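Local coordinates for aerotolerance-related membrane protein (Bacteroides fragilis, PDB 4JDU) that binds a calcium ion through its von Willebrand factor type A domain and probably takes part in oxygen tolerance at the bacterial cell membrane, at residues I13-S18 / E77-S82; S18-A23 / I115-N120; K40-M45 / I70-F75. The protein carries 6 engineered substitutions. All coordinates share one frame; numbering follows the deposited sequence. Where two conformers were deposited one is given.

In the fold
The chain first forms strand 9-16, central in the mixed sheet, whose C-terminal end runs into the calcium loop. Helix 37-43 follows, then the antiparallel strands 49-55 and 59-66, then helix 69-77. Interaction 3 joins these two helices, closing the loop that holds the strand pair. The chain next returns to the end of strand 9-16, where interaction 1 closes a longer loop that encloses interaction 3. Interaction 2, made on leaving strand 109-116, also spans interaction 3 but crosses interaction 1, since their segments alternate. Interactions 1 and 2 share Ser-18 and the calcium ion and meet through Asp-16 and Thr-116; interaction 3 lies about 21 Å from interaction 2, centre to centre.

Interaction 1 (I13-S18 / E77-S82); sequences IALDIS and ESISPS. With CA (calcium ion), chain C.
Ile-17 has the most surface buried here and meets Ile-79 and Pro-81 with different parts of the residue. Its CG2 lies 3.8 Å from Ile-79 CG2, a methyl-to-methyl contact between two obliquely crossing side chains. With CG1 set between the backbone N and the carbonyl carbon (chi1 64°), CG2 stays beside the backbone N and makes this contact. Ile-79 also uses its other branch: CD1 packs on Leu-15 CD2 at 3.5 Å, so the two ends of one isoleucine cover side chains from both the strand and the loop after it. Pro-81 meets backbone, its CB standing 3.5 Å from Ile-17 O. The same carbonyl accepts a hydrogen bond from a water at 2.7 Å from Ile-17 O, and that water also donates to Pro-81 O, bridging the two loops. Just beyond, Asp-16 OD1 receives both Ser-18 N (2.9 Å), which closes an Asx turn, and Ser-18 OG (2.6 Å). Ser-18 OG in turn binds calcium at 2.3 Å, making Asp-16 a second-shell residue. Asp-16, Ser-18 and Ser-20 form the DxSxS sequence of the metal-ion-dependent adhesion site of von Willebrand factor type A domains.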
ATOM      1  N   ILE A  13      -5.597  -3.410   3.938  0.52 12.54           N
ATOM      2  CA  ILE A  13      -4.502  -2.541   3.538  0.52 13.72           C
ATOM      3  C   ILE A  13      -3.321  -3.411   3.136  0.52 14.43           C
ATOM      4  O   ILE A  13      -2.972  -4.364   3.834  0.52 13.22           O
ATOM      5  CB  ILE A  13      -4.057  -1.636   4.702  0.52 14.84           C
ATOM      6  CG1 ILE A  13      -5.242  -0.847   5.260  0.52 18.24           C
ATOM      7  CG2 ILE A  13      -2.947  -0.691   4.254  0.52 16.75           C
ATOM      8  CD1 ILE A  13      -5.859   0.116   4.259  0.52 17.48           C
ATOM      9  N   ALA A  14      -2.710  -3.102   2.000  1.00 13.89           N
ATOM     10  CA  ALA A  14      -1.447  -3.738   1.632  1.00 11.98           C
ATOM     11  C   ALA A  14      -0.399  -2.645   1.502  1.00 12.14           C
ATOM     12  O   ALA A  14      -0.424  -1.873   0.539  1.00 13.77           O
ATOM     13  CB  ALA A  14      -1.588  -4.526   0.329  1.00 14.52           C
ATOM     14  N   LEU A  15       0.491  -2.566   2.487  1.00 13.83           N
ATOM     15  CA  LEU A  15       1.468  -1.482   2.568  1.00 12.19           C
ATOM     16  C   LEU A  15       2.841  -1.928   2.104  1.00 12.56           C
ATOM     17  O   LEU A  15       3.421  -2.860   2.661  1.00 12.97           O
ATOM     18  CB  LEU A  15       1.563  -0.954   3.999  1.00 14.34           C
ATOM     19  CG  LEU A  15       2.669   0.072   4.298  1.00 12.97           C
ATOM     20  CD1 LEU A  15       2.429   1.374   3.557  1.00 15.17           C
ATOM     21  CD2 LEU A  15       2.698   0.316   5.780  1.00 14.94           C
ATOM     22  N   ASP A  16       3.354  -1.245   1.089  1.00 14.42           N
ATOM     23  CA  ASP A  16       4.724  -1.418   0.610  1.00 12.89           C
ATOM     24  C   ASP A  16       5.709  -0.924   1.677  1.00 14.65           C
ATOM     25  O   ASP A  16       5.693   0.255   2.033  1.00 15.28           O
ATOM     26  CB  ASP A  16       4.870  -0.563  -0.658  1.00 13.42           C
ATOM     27  CG  ASP A  16       6.105  -0.886  -1.469  1.00 16.59           C
ATOM     28  OD1 ASP A  16       7.131  -1.303  -0.896  1.00 15.84           O
ATOM     29  OD2 ASP A  16       6.051  -0.681  -2.708  1.00 18.68           O
ATOM     30  N   ILE A  17       6.556  -1.815   2.187  1.00 12.52           N
ATOM     31  CA  ILE A  17       7.617  -1.411   3.114  1.00 14.04           C
ATOM     32  C   ILE A  17       9.006  -1.701   2.540  1.00 14.86           C
ATOM     33  O   ILE A  17       9.999  -1.823   3.274  1.00 15.49           O
ATOM     34  CB  ILE A  17       7.438  -2.022   4.522  1.00 12.65           C
ATOM     35  CG1 ILE A  17       7.542  -3.548   4.496  1.00 13.19           C
ATOM     36  CG2 ILE A  17       6.094  -1.574   5.113  1.00 14.11           C
ATOM     37  CD1 ILE A  17       7.714  -4.133   5.901  1.00 16.08           C
ATOM     38  N   SER A  18       9.068  -1.775   1.212  1.00 15.36           N
ATOM     39  CA  SER A  18      10.335  -1.984   0.522  1.00 16.30           C
ATOM     40  C   SER A  18      11.224  -0.764   0.665  1.00 15.96           C
ATOM     41  O   SER A  18      10.773   0.321   1.047  1.00 15.23           O
ATOM     42  CB  SER A  18      10.110  -2.329  -0.955  1.00 20.48           C
ATOM     43  OG  SER A  18       9.588  -1.233  -1.694  1.00 19.44           O
ATOM     44  N   GLU A  77       3.390   1.933  14.326  1.00 18.80           N
ATOM     45  CA  GLU A  77       4.552   2.437  15.055  1.00 20.50           C
ATOM     46  C   GLU A  77       5.748   1.493  14.999  1.00 20.20           C
ATOM     47  O   GLU A  77       6.901   1.938  15.034  1.00 21.13           O
ATOM     48  CB  GLU A  77       4.193   2.745  16.515  1.00 24.72           C
ATOM     49  CG  GLU A  77       5.150   2.123  17.543  1.00 43.86           C
ATOM     50  CD  GLU A  77       5.590   3.088  18.629  1.00 54.60           C
ATOM     51  OE1 GLU A  77       6.815   3.256  18.817  1.00 57.95           O
ATOM     52  OE2 GLU A  77       4.714   3.668  19.304  1.00 59.57           O
ATOM     53  N   SER A  78       5.470   0.197  14.875  1.00 19.36           N
ATOM     54  CA  SER A  78       6.549  -0.784  14.955  0.63 18.11           C
ATOM     55  C   SER A  78       7.012  -1.304  13.595  1.00 17.06           C
ATOM     56  O   SER A  78       7.880  -2.176  13.533  1.00 17.88           O
ATOM     57  CB  SER A  78       6.158  -1.943  15.872  0.63 20.74           C
ATOM     58  OG  SER A  78       4.999  -2.576  15.378  0.63 20.65           O
ATOM     59  N   ILE A  79       6.474  -0.741  12.515  1.00 16.71           N
ATOM     60  CA  ILE A  79       6.871  -1.161  11.165  1.00 17.54           C
ATOM     61  C   ILE A  79       8.384  -1.028  10.991  1.00 16.63           C
ATOM     62  O   ILE A  79       8.990   0.002  11.347  1.00 20.43           O
ATOM     63  CB  ILE A  79       6.100  -0.411  10.076  1.00 17.56           C
ATOM     64  CG1 ILE A  79       4.663  -0.931  10.001  1.00 20.23           C
ATOM     65  CG2 ILE A  79       6.774  -0.576   8.704  1.00 19.81           C
ATOM     66  CD1 ILE A  79       3.781  -0.118   9.102  1.00 24.26           C
ATOM     67  N   SER A  80       9.004  -2.087  10.472  1.00 17.53           N
ATOM     68  CA  SER A  80      10.457  -2.168  10.364  1.00 19.71           C
ATOM     69  C   SER A  80      10.860  -2.698   8.995  1.00 19.56           C
ATOM     70  O   SER A  80      10.877  -3.914   8.778  1.00 20.34           O
ATOM     71  CB  SER A  80      11.012  -3.106  11.443  1.00 21.45           C
ATOM     72  OG  SER A  80      12.436  -3.183  11.384  1.00 21.71           O
ATOM     73  N   PRO A  81      11.201  -1.793   8.067  1.00 19.94           N
ATOM     74  CA  PRO A  81      11.662  -2.221   6.743  1.00 21.62           C
ATOM     75  C   PRO A  81      12.948  -3.055   6.836  1.00 24.27           C
ATOM     76  O   PRO A  81      13.228  -3.815   5.917  1.00 35.24           O
ATOM     77  CB  PRO A  81      11.935  -0.898   6.022  1.00 23.70           C
ATOM     78  CG  PRO A  81      11.064   0.095   6.730  1.00 20.55           C
ATOM     79  CD  PRO A  81      11.094  -0.326   8.167  1.00 20.24           C
ATOM     80  N   SER A  82      13.694  -2.923   7.934  1.00 24.93           N
ATOM     81  CA  SER A  82      14.891  -3.733   8.173  1.00 28.85           C
ATOM     82  C   SER A  82      14.584  -5.224   8.373  1.00 32.48           C
ATOM     83  O   SER A  82      15.511  -6.031   8.480  1.00 38.24           O
ATOM     84  CB  SER A  82      15.664  -3.218   9.401  1.00 26.48           C
ATOM     85  OG  SER A  82      16.327  -1.980   9.157  1.00 32.54           O
TER
HETATM   86 CA    CA C 302      10.072  -0.680  -3.865  0.54 16.09          CA
HETATM   87  O   HOH W   1      12.513  -2.801   3.207  1.00 26.64           O
HETATM   88  O   HOH W   2      12.574  -1.081  -3.106  1.00 30.70           O
HETATM   89  O   HOH W   3      11.435  -0.184  -5.860  1.00 52.55           O

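Interaction 2 (S18-A23 / I115-N120); sequences SNSMLA and ITDGEN. With CA (calcium ion), chain C.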
ATOM      1  N   SER A  18       9.068  -1.775   1.212  1.00 15.36           N
ATOM      2  CA  SER A  18      10.335  -1.984   0.522  1.00 16.30           C
ATOM      3  C   SER A  18      11.224  -0.764   0.665  1.00 15.96           C
ATOM      4  O   SER A  18      10.773   0.321   1.047  1.00 15.23           O
ATOM      5  CB  SER A  18      10.110  -2.329  -0.955  1.00 20.48           C
ATOM      6  OG  SER A  18       9.588  -1.233  -1.694  1.00 19.44           O
ATOM      7  N   ASN A  19      12.495  -0.940   0.336  1.00 17.08           N
ATOM      8  CA  ASN A  19      13.482   0.098   0.586  0.51 17.15           C
ATOM      9  C   ASN A  19      13.187   1.426  -0.118  1.00 16.43           C
ATOM     10  O   ASN A  19      13.474   2.485   0.421  1.00 15.68           O
ATOM     11  CB  ASN A  19      14.888  -0.401   0.247  0.51 20.36           C
ATOM     12  CG  ASN A  19      15.843  -0.249   1.410  0.51 28.77           C
ATOM     13  OD1 ASN A  19      16.480   0.791   1.567  0.51 31.70           O
ATOM     14  ND2 ASN A  19      15.925  -1.273   2.250  0.51 32.57           N
ATOM     15  N   SER A  20      12.590   1.376  -1.306  1.00 16.00           N
ATOM     16  CA  SER A  20      12.309   2.619  -2.028  1.00 14.74           C
ATOM     17  C   SER A  20      11.331   3.534  -1.283  1.00 15.31           C
ATOM     18  O   SER A  20      11.292   4.742  -1.529  1.00 15.40           O
ATOM     19  CB  SER A  20      11.806   2.338  -3.443  1.00 17.24           C
ATOM     20  OG  SER A  20      10.602   1.592  -3.401  1.00 16.50           O
HETATM   21  N   MSE A  21      10.530   2.958  -0.388  1.00 14.30           N
HETATM   22  CA  MSE A  21       9.581   3.751   0.395  1.00 16.07           C
HETATM   23  C   MSE A  21      10.265   4.672   1.401  1.00 13.90           C
HETATM   24  O   MSE A  21       9.623   5.550   1.990  1.00 14.00           O
HETATM   25  CB  MSE A  21       8.555   2.832   1.072  1.00 10.61           C
HETATM   26  CG  MSE A  21       7.715   2.048   0.055  1.00 16.15           C
HETATM   27 SE   MSE A  21       6.377   3.173  -0.807  0.75 16.19          SE
HETATM   28  CE  MSE A  21       5.174   3.361   0.726  1.00 15.64           C
ATOM     29  N   LEU A  22      11.574   4.511   1.585  1.00 14.84           N
ATOM     30  CA  LEU A  22      12.308   5.418   2.466  1.00 14.94           C
ATOM     31  C   LEU A  22      12.734   6.716   1.763  1.00 14.54           C
ATOM     32  O   LEU A  22      13.237   7.632   2.410  1.00 15.70           O
ATOM     33  CB  LEU A  22      13.501   4.716   3.116  1.00 14.85           C
ATOM     34  CG  LEU A  22      13.105   3.583   4.069  1.00 17.33           C
ATOM     35  CD1 LEU A  22      14.312   2.748   4.431  1.00 21.27           C
ATOM     36  CD2 LEU A  22      12.446   4.120   5.320  1.00 19.58           C
ATOM     37  N   ALA A  23      12.509   6.808   0.457  1.00 13.88           N
ATOM     38  CA  ALA A  23      12.754   8.064  -0.257  1.00 13.62           C
ATOM     39  C   ALA A  23      11.957   9.208   0.372  1.00 16.91           C
ATOM     40  O   ALA A  23      10.837   9.005   0.858  1.00 15.33           O
ATOM     41  CB  ALA A  23      12.417   7.931  -1.740  1.00 14.48           C
ATOM     42  N   ILE A 115      -0.896   0.536  -0.975  1.00 11.91           N
ATOM     43  CA  ILE A 115      -0.183   1.800  -0.768  1.00 12.51           C
ATOM     44  C   ILE A 115       1.292   1.598  -1.112  1.00 12.76           C
ATOM     45  O   ILE A 115       2.000   0.833  -0.459  1.00 13.85           O
ATOM     46  CB  ILE A 115      -0.366   2.318   0.670  1.00 14.05           C
ATOM     47  CG1 ILE A 115      -1.859   2.302   1.019  1.00 18.03           C
ATOM     48  CG2 ILE A 115       0.203   3.713   0.819  1.00 17.54           C
ATOM     49  CD1 ILE A 115      -2.186   2.815   2.392  1.00 19.08           C
ATOM     50  N   THR A 116       1.749   2.271  -2.163  1.00 14.34           N
ATOM     51  CA  THR A 116       3.015   1.913  -2.786  1.00 13.66           C
ATOM     52  C   THR A 116       3.518   3.043  -3.667  1.00 13.86           C
ATOM     53  O   THR A 116       2.750   3.922  -4.041  1.00 16.20           O
ATOM     54  CB  THR A 116       2.835   0.628  -3.656  1.00 13.74           C
ATOM     55  OG1 THR A 116       4.088   0.228  -4.220  1.00 14.29           O
ATOM     56  CG2 THR A 116       1.815   0.859  -4.794  1.00 14.32           C
ATOM     57  N   ASP A 117       4.804   3.014  -4.007  1.00 15.00           N
ATOM     58  CA  ASP A 117       5.332   3.927  -5.017  1.00 16.69           C
ATOM     59  C   ASP A 117       5.233   3.281  -6.401  1.00 17.53           C
ATOM     60  O   ASP A 117       5.616   3.880  -7.416  1.00 21.19           O
ATOM     61  CB  ASP A 117       6.760   4.363  -4.681  1.00 18.09           C
ATOM     62  CG  ASP A 117       7.699   3.194  -4.440  1.00 18.61           C
ATOM     63  OD1 ASP A 117       7.464   2.098  -5.004  1.00 19.05           O
ATOM     64  OD2 ASP A 117       8.684   3.383  -3.698  1.00 19.03           O
ATOM     65  N   GLY A 118       4.732   2.053  -6.428  1.00 19.34           N
ATOM     66  CA  GLY A 118       4.421   1.384  -7.679  1.00 25.36           C
ATOM     67  C   GLY A 118       5.637   0.930  -8.449  1.00 28.31           C
ATOM     68  O   GLY A 118       5.507   0.399  -9.557  1.00 34.48           O
ATOM     69  N   GLU A 119       6.824   1.142  -7.889  1.00 27.36           N
ATOM     70  CA  GLU A 119       8.044   0.640  -8.505  1.00 35.46           C
ATOM     71  C   GLU A 119       8.053  -0.873  -8.439  1.00 44.02           C
ATOM     72  O   GLU A 119       8.900  -1.464  -7.767  1.00 35.25           O
ATOM     73  CB  GLU A 119       9.274   1.167  -7.779  1.00 38.02           C
ATOM     74  CG  GLU A 119       9.657   2.564  -8.170  1.00 44.79           C
ATOM     75  CD  GLU A 119      11.157   2.762  -8.201  1.00 47.09           C
ATOM     76  OE1 GLU A 119      11.621   3.638  -8.963  1.00 50.53           O
ATOM     77  OE2 GLU A 119      11.870   2.051  -7.459  1.00 46.71           O
ATOM     78  N   ASN A 120       7.094  -1.491  -9.124  1.00 52.47           N
ATOM     79  CA  ASN A 120       6.972  -2.937  -9.146  1.00 52.84           C
ATOM     80  C   ASN A 120       8.146  -3.526  -9.904  1.00 53.79           C
ATOM     81  O   ASN A 120       8.610  -2.955 -10.892  1.00 56.41           O
ATOM     82  CB  ASN A 120       5.655  -3.352  -9.808  1.00 54.56           C
ATOM     83  CG  ASN A 120       5.318  -4.815  -9.574  1.00 60.86           C
ATOM     84  OD1 ASN A 120       5.742  -5.410  -8.583  1.00 62.57           O
ATOM     85  ND2 ASN A 120       4.545  -5.400 -10.484  1.00 64.28           N
TER
HETATM   86 CA    CA C 302      10.072  -0.680  -3.865  0.54 16.09          CA
HETATM   87  O   HOH W   2      12.574  -1.081  -3.106  1.00 30.70           O
HETATM   88  O   HOH W   3      11.435  -0.184  -5.860  1.00 52.55           O
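The metal-ion-dependent adhesion site of this von Willebrand factor type A domain brings Ser-20, on a short 3-10 turn, against Asp-117, just past the end of strand 109-116. A chi1 of 61° places Ser-20 OG where both the metal and the carboxylate can share it: OG binds calcium at 2.4 Å and donates a hydrogen bond to Asp-117 OD2 at 2.6 Å, on the syn lone pair of that oxygen. Asp-117 itself is second shell in this model, since its OD1 remains 4.0 Å from the calcium ion. OD2 has a further partner in a salt bridge to Arg-30, while OD1 accepts Glu-119 N, 32° out of the carboxylate plane, in an Asx turn. One calcium-bound water donates to Glu-119 OE2 at 2.8 Å, and the other accepts from Ser-20 N; Glu-119 OE1 accepts a hydrogen bond from Arg-172 N. Thr-89 supplies the third protein ligand, alongside Ser-18 and Ser-20. Beside the polar cluster, the bent chain of Met-21, a selenomethionine, brings SE against Asp-117, 3.6 Å from Asp-117 N and 3.7 Å from Asp-117 OD2. Asp-117 N is buried by this contact and has no hydrogen-bond partner in the model. Thr-116 OG1, which closes an ST turn by accepting Gly-118 N at 2.9 Å, also hydrogen-bonds Asp-16 OD2 and so links strand 109-116 to its neighbour 9-16. Helix 30-33 flanks Met-21 through Arg-30 and Leu-31, and Thr-171 of strand 170-171 touches Ser-20 and Asp-117.

Interaction 3 (K40-M45 / I70-F75); sequences KLVDGM and ISAKMF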
ATOM      1  N   LYS A  40      -5.095   7.932   9.484  1.00 24.18           N
ATOM      2  CA  LYS A  40      -6.274   8.752   9.210  1.00 24.41           C
ATOM      3  C   LYS A  40      -7.417   7.891   8.707  1.00 23.99           C
ATOM      4  O   LYS A  40      -8.574   8.075   9.103  1.00 27.36           O
ATOM      5  CB  LYS A  40      -5.964   9.841   8.174  1.00 32.01           C
ATOM      6  CG  LYS A  40      -4.907  10.825   8.609  1.00 37.77           C
ATOM      7  CD  LYS A  40      -5.115  11.195  10.064  1.00 44.48           C
ATOM      8  CE  LYS A  40      -4.013  12.095  10.583  1.00 48.84           C
ATOM      9  NZ  LYS A  40      -4.252  12.435  12.014  1.00 49.10           N
ATOM     10  N   LEU A  41      -7.079   6.953   7.831  1.00 25.12           N
ATOM     11  CA  LEU A  41      -8.062   6.070   7.211  1.00 27.50           C
ATOM     12  C   LEU A  41      -8.837   5.274   8.255  1.00 27.55           C
ATOM     13  O   LEU A  41     -10.073   5.218   8.213  1.00 27.87           O
ATOM     14  CB  LEU A  41      -7.365   5.136   6.217  1.00 26.82           C
ATOM     15  CG  LEU A  41      -8.227   4.171   5.402  1.00 34.11           C
ATOM     16  CD1 LEU A  41      -9.330   4.931   4.715  1.00 39.16           C
ATOM     17  CD2 LEU A  41      -7.368   3.459   4.381  1.00 36.46           C
ATOM     18  N   VAL A  42      -8.122   4.673   9.200  1.00 26.22           N
ATOM     19  CA  VAL A  42      -8.785   3.887  10.240  1.00 27.16           C
ATOM     20  C   VAL A  42      -9.540   4.759  11.248  1.00 30.27           C
ATOM     21  O   VAL A  42     -10.606   4.357  11.733  1.00 33.93           O
ATOM     22  CB  VAL A  42      -7.822   2.918  10.968  1.00 27.20           C
ATOM     23  CG1 VAL A  42      -7.141   1.998   9.975  1.00 23.72           C
ATOM     24  CG2 VAL A  42      -6.804   3.672  11.789  1.00 32.23           C
ATOM     25  N   ASP A  43      -9.008   5.945  11.557  1.00 29.40           N
ATOM     26  CA  ASP A  43      -9.678   6.858  12.488  1.00 31.37           C
ATOM     27  C   ASP A  43     -10.984   7.363  11.885  1.00 36.07           C
ATOM     28  O   ASP A  43     -11.883   7.800  12.607  1.00 41.93           O
ATOM     29  CB  ASP A  43      -8.781   8.046  12.872  1.00 29.43           C
ATOM     30  CG  ASP A  43      -7.835   7.728  14.021  1.00 36.72           C
ATOM     31  OD1 ASP A  43      -7.991   6.661  14.648  1.00 46.22           O
ATOM     32  OD2 ASP A  43      -6.944   8.561  14.307  1.00 41.96           O
ATOM     33  N   GLY A  44     -11.087   7.295  10.561  1.00 33.65           N
ATOM     34  CA  GLY A  44     -12.301   7.694   9.867  1.00 40.56           C
ATOM     35  C   GLY A  44     -13.265   6.551   9.590  1.00 43.98           C
ATOM     36  O   GLY A  44     -14.225   6.718   8.837  1.00 50.79           O
HETATM   37  N   MSE A  45     -13.010   5.389  10.191  1.00 35.92           N
HETATM   38  CA  MSE A  45     -13.907   4.242  10.064  1.00 37.20           C
HETATM   39  C   MSE A  45     -14.913   4.197  11.205  1.00 36.71           C
HETATM   40  O   MSE A  45     -14.634   4.650  12.316  1.00 41.45           O
HETATM   41  CB  MSE A  45     -13.120   2.934  10.036  1.00 30.56           C
HETATM   42  CG  MSE A  45     -12.327   2.714   8.765  1.00 28.09           C
HETATM   43 SE   MSE A  45     -11.343   1.037   8.832  0.57 27.26          SE
HETATM   44  CE  MSE A  45     -10.699   1.041   7.003  1.00 28.35           C
ATOM     45  N   ILE A  70      -7.865   0.825  16.642  1.00 25.37           N
ATOM     46  CA  ILE A  70      -6.748   1.386  17.389  1.00 23.80           C
ATOM     47  C   ILE A  70      -5.544   0.451  17.316  1.00 23.82           C
ATOM     48  O   ILE A  70      -4.404   0.901  17.206  1.00 24.77           O
ATOM     49  CB  ILE A  70      -7.143   1.676  18.848  1.00 27.16           C
ATOM     50  CG1 ILE A  70      -8.345   2.626  18.892  1.00 31.16           C
ATOM     51  CG2 ILE A  70      -5.974   2.283  19.595  1.00 32.01           C
ATOM     52  CD1 ILE A  70      -8.132   3.900  18.069  1.00 35.64           C
ATOM     53  N   SER A  71      -5.796  -0.851  17.373  1.00 23.74           N
ATOM     54  CA  SER A  71      -4.718  -1.821  17.214  1.00 23.59           C
ATOM     55  C   SER A  71      -3.974  -1.619  15.902  1.00 23.70           C
ATOM     56  O   SER A  71      -2.748  -1.708  15.850  1.00 24.29           O
ATOM     57  CB  SER A  71      -5.263  -3.244  17.279  1.00 25.82           C
ATOM     58  OG  SER A  71      -4.223  -4.180  17.047  1.00 31.85           O
ATOM     59  N   ALA A  72      -4.718  -1.349  14.834  1.00 21.21           N
ATOM     60  CA  ALA A  72      -4.116  -1.081  13.534  1.00 23.38           C
ATOM     61  C   ALA A  72      -3.138   0.079  13.623  1.00 24.18           C
ATOM     62  O   ALA A  72      -2.017  -0.011  13.130  1.00 25.38           O
ATOM     63  CB  ALA A  72      -5.196  -0.802  12.494  1.00 26.87           C
ATOM     64  N   LYS A  73      -3.559   1.167  14.264  1.00 20.91           N
ATOM     65  CA  LYS A  73      -2.690   2.328  14.423  1.00 26.43           C
ATOM     66  C   LYS A  73      -1.413   1.963  15.163  1.00 25.05           C
ATOM     67  O   LYS A  73      -0.341   2.481  14.857  1.00 28.49           O
ATOM     68  CB  LYS A  73      -3.402   3.463  15.168  1.00 26.96           C
ATOM     69  CG  LYS A  73      -4.699   3.900  14.525  1.00 36.52           C
ATOM     70  CD  LYS A  73      -4.896   5.416  14.546  1.00 39.13           C
ATOM     71  CE  LYS A  73      -4.744   6.004  15.934  1.00 34.10           C
ATOM     72  NZ  LYS A  73      -5.249   7.417  16.023  1.00 39.01           N
HETATM   73  N   MSE A  74      -1.531   1.061  16.131  1.00 26.54           N
HETATM   74  CA  MSE A  74      -0.380   0.646  16.931  1.00 21.56           C
HETATM   75  C   MSE A  74       0.652  -0.164  16.135  1.00 24.53           C
HETATM   76  O   MSE A  74       1.862   0.005  16.322  1.00 26.23           O
HETATM   77  CB  MSE A  74      -0.856  -0.102  18.177  1.00 27.71           C
HETATM   78  CG  MSE A  74      -1.725   0.759  19.092  1.00 30.70           C
HETATM   79 SE   MSE A  74      -0.741   2.285  19.818  0.48 37.39          SE
HETATM   80  CE  MSE A  74      -1.250   3.683  18.556  1.00 35.56           C
ATOM     81  N   PHE A  75       0.182  -1.021  15.236  1.00 18.75           N
ATOM     82  CA  PHE A  75       1.076  -1.753  14.345  1.00 17.68           C
ATOM     83  C   PHE A  75       1.932  -0.810  13.489  1.00 19.42           C
ATOM     84  O   PHE A  75       3.094  -1.102  13.201  1.00 18.17           O
ATOM     85  CB  PHE A  75       0.277  -2.707  13.449  1.00 17.86           C
ATOM     86  CG  PHE A  75       0.012  -4.059  14.066  1.00 16.69           C
ATOM     87  CD1 PHE A  75      -0.971  -4.223  15.034  1.00 22.28           C
ATOM     88  CD2 PHE A  75       0.736  -5.165  13.651  1.00 20.39           C
ATOM     89  CE1 PHE A  75      -1.216  -5.470  15.590  1.00 24.24           C
ATOM     90  CE2 PHE A  75       0.497  -6.413  14.202  1.00 20.63           C
ATOM     91  CZ  PHE A  75      -0.476  -6.564  15.172  1.00 19.18           C
TER
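Lys-73 crosses from one helix to Val-42 and Asp-43 of another, and its contacts change from apolar to charged along the side chain. CB is directed toward the opposing helix, and chi1 of -56° keeps CG beside the backbone N. There CG lies only 3.5 Å from Val-42 CG2, tighter than a usual carbon-carbon contact. Lys-73 CD lies between the two residues, 3.8 Å from Val-42 CG2 and 3.3 Å from Asp-43 OD1. The bend at chi3 (-53°) places Lys-73 CE by the carboxylate, 3.6 Å from Asp-43 OD1. The two side chains cross at about a right angle. At the tip, Lys-73 NZ donates to Asp-43 OD2 at 2.7 Å, using the syn lone pair of that oxygen, in a salt bridge; Asp-43 OD1 is also near, 3.2 Å from Lys-73 NZ.

Helices 37-43 and 69-77 pack side by side on one face of the central sheet of the alpha/beta von Willebrand factor type A fold. Val-42 rests on Val-50 of strand 49-55, and Ala-72 on Leu-63 of strand 59-66. Deeper in the interface the two helices meet directly, Val-42 CG1 lying 4.2 Å from Ala-72 CB. The bridge sits at the more exposed margin of the interface, where Ile-70 skirts the Asp-43 carboxylate with CD1. A second ammonium approaches from the first helix, Lys-40 NZ being 6.5 Å from Lys-73 NZ. The Asp-43 carboxylate, bridged to Lys-73, may partly offset the repulsion between these like charges.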